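Local coordinates for protein HcgC (Methanococcus maripaludis S2, PDB 5O4H) that methylates a pyridinol precursor with S-adenosylmethionine as methyl donor during biosynthesis of the iron-guanylylpyridinol (FeGP) cofactor, at the interface of chains A and B. Numbering follows the deposited sequence. Chains: chain A/B, HcgC.

The interface of chains A and B. Residues chain A 197-200; chain B 115, 144, 173-174, 179.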
# COMPACT_ATOMS: atom_id res chain seq x y z
N SER A 197 1.79 -18.68 -0.88
CA SER A 197 0.88 -19.71 -0.38
C SER A 197 -0.18 -19.22 0.58
O SER A 197 -1.05 -20.02 0.93
CB SER A 197 1.67 -20.88 0.23
OG SER A 197 1.83 -20.71 1.63
N VAL A 198 -0.16 -17.95 1.00
CA VAL A 198 -1.19 -17.46 1.92
C VAL A 198 -2.49 -17.24 1.14
O VAL A 198 -2.48 -16.63 0.07
CB VAL A 198 -0.73 -16.19 2.67
CG1 VAL A 198 -1.89 -15.53 3.42
CG2 VAL A 198 0.40 -16.52 3.64
N LEU A 199 -3.61 -17.76 1.67
CA LEU A 199 -4.93 -17.63 1.06
C LEU A 199 -5.57 -16.36 1.59
O LEU A 199 -6.11 -15.55 0.83
CB LEU A 199 -5.83 -18.78 1.44
CG LEU A 199 -5.68 -20.05 0.68
CD1 LEU A 199 -4.52 -20.80 1.11
CD2 LEU A 199 -6.93 -20.91 0.86
N TYR A 200 -5.52 -16.18 2.91
CA TYR A 200 -6.06 -15.02 3.55
C TYR A 200 -5.45 -14.84 4.92
O TYR A 200 -4.90 -15.76 5.52
CB TYR A 200 -7.59 -14.97 3.56
CG TYR A 200 -8.26 -15.97 4.46
CD1 TYR A 200 -8.36 -15.75 5.83
CD2 TYR A 200 -8.84 -17.12 3.94
CE1 TYR A 200 -9.00 -16.66 6.66
CE2 TYR A 200 -9.49 -18.03 4.76
CZ TYR A 200 -9.58 -17.79 6.12
OH TYR A 200 -10.21 -18.68 6.94
N ILE B 115 -10.14 -25.55 -3.20
CA ILE B 115 -8.91 -26.22 -2.79
C ILE B 115 -9.14 -27.41 -1.87
O ILE B 115 -9.80 -27.27 -0.85
CB ILE B 115 -7.86 -25.25 -2.19
CG1 ILE B 115 -7.46 -24.14 -3.21
CG2 ILE B 115 -6.62 -26.01 -1.75
CD1 ILE B 115 -7.02 -22.87 -2.54
N ILE B 144 -0.58 -21.65 -4.43
CA ILE B 144 -2.00 -21.91 -4.70
C ILE B 144 -2.17 -22.51 -6.09
O ILE B 144 -2.96 -23.43 -6.28
CB ILE B 144 -2.85 -20.63 -4.51
CG1 ILE B 144 -2.82 -20.20 -3.01
CG2 ILE B 144 -4.29 -20.87 -4.94
CD1 ILE B 144 -3.25 -18.76 -2.72
N LYS B 173 -5.92 -13.26 -3.13
CA LYS B 173 -5.29 -14.57 -3.35
C LYS B 173 -6.23 -15.65 -3.83
O LYS B 173 -5.80 -16.60 -4.47
CB LYS B 173 -4.62 -15.04 -2.04
CG LYS B 173 -3.41 -14.25 -1.67
CD LYS B 173 -2.21 -14.74 -2.52
CE LYS B 173 -0.91 -14.26 -2.01
NZ LYS B 173 -0.39 -15.14 -0.95
N THR B 174 -7.51 -15.53 -3.50
CA THR B 174 -8.48 -16.53 -3.92
C THR B 174 -9.76 -15.84 -4.30
O THR B 174 -9.93 -14.63 -4.08
CB THR B 174 -8.76 -17.59 -2.84
OG1 THR B 174 -9.66 -17.07 -1.88
CG2 THR B 174 -7.50 -18.14 -2.16
N THR B 179 -12.60 -14.74 1.68
CA THR B 179 -11.37 -14.04 1.35
C THR B 179 -11.70 -12.71 0.72
O THR B 179 -11.09 -11.70 1.06
CB THR B 179 -10.52 -14.85 0.34
OG1 THR B 179 -10.10 -16.07 0.93
CG2 THR B 179 -9.28 -14.10 -0.16
O HOH W 1 -6.06 -12.49 -0.35
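Bends at chi2 (-79°) and chi4 (85°) curl the chain of B:Lys173 around the carbonyl oxygen of A:Val198, so that the methylenes and the terminal amine both face it. The amine NZ donates a hydrogen bond to A:Val198 O over 2.8 Å, arriving in the carbonyl plane on a lone pair, with 127° at the oxygen. The methyl CD1 of B:Ile144 lies 3.6 Å from A:Val198 O and adds an apolar neighbour to the same carbonyl. With an alanine in place of B:Lys173, which ends at CB, this oxygen would probably lack its donor from chain B and the aliphatic cover curled about it. At the next residue, A:Leu199 CG stands beside its backbone N and opposite the carbonyl carbon, which directs the isobutyl group into chain B. Its methyl CD2 meets B:Ile115 CD1 tip to tip at 3.9 Å, while the side chain crosses that of B:Thr174 obliquely, CG 3.9 Å from the methyl CG2. A:Leu199 has 67 Å² of its surface hidden by chain B, more than any other residue in this patch, and serves as its apolar plug. The backbone of A:Leu199 is tied in through water as well: water 1 lies 2.9 Å from B:Lys173 N, in a nearly straight hydrogen bond, and makes a longer contact of 3.3 Å with A:Leu199 O. Beside it, the hydroxyl OG1 of B:Thr179 lies off one face of the A:Tyr200 ring, tilted from its plane and 3.4 Å from CD2. That hydroxyl also shares a hydrogen bond of 3.0 Å with B:Thr174 OG1, which should restrain the rotation of both threonines. The start of strand 198-203 of chain A, flanked by A:Ser197, enters chain B between helix 142-147, the loops bearing B:Ile115 and B:Lys173-B:Thr174, and the first turn of helix 177-193, as part of a two-fold symmetric, possibly biological interface where each contact recurs with chains exchanged.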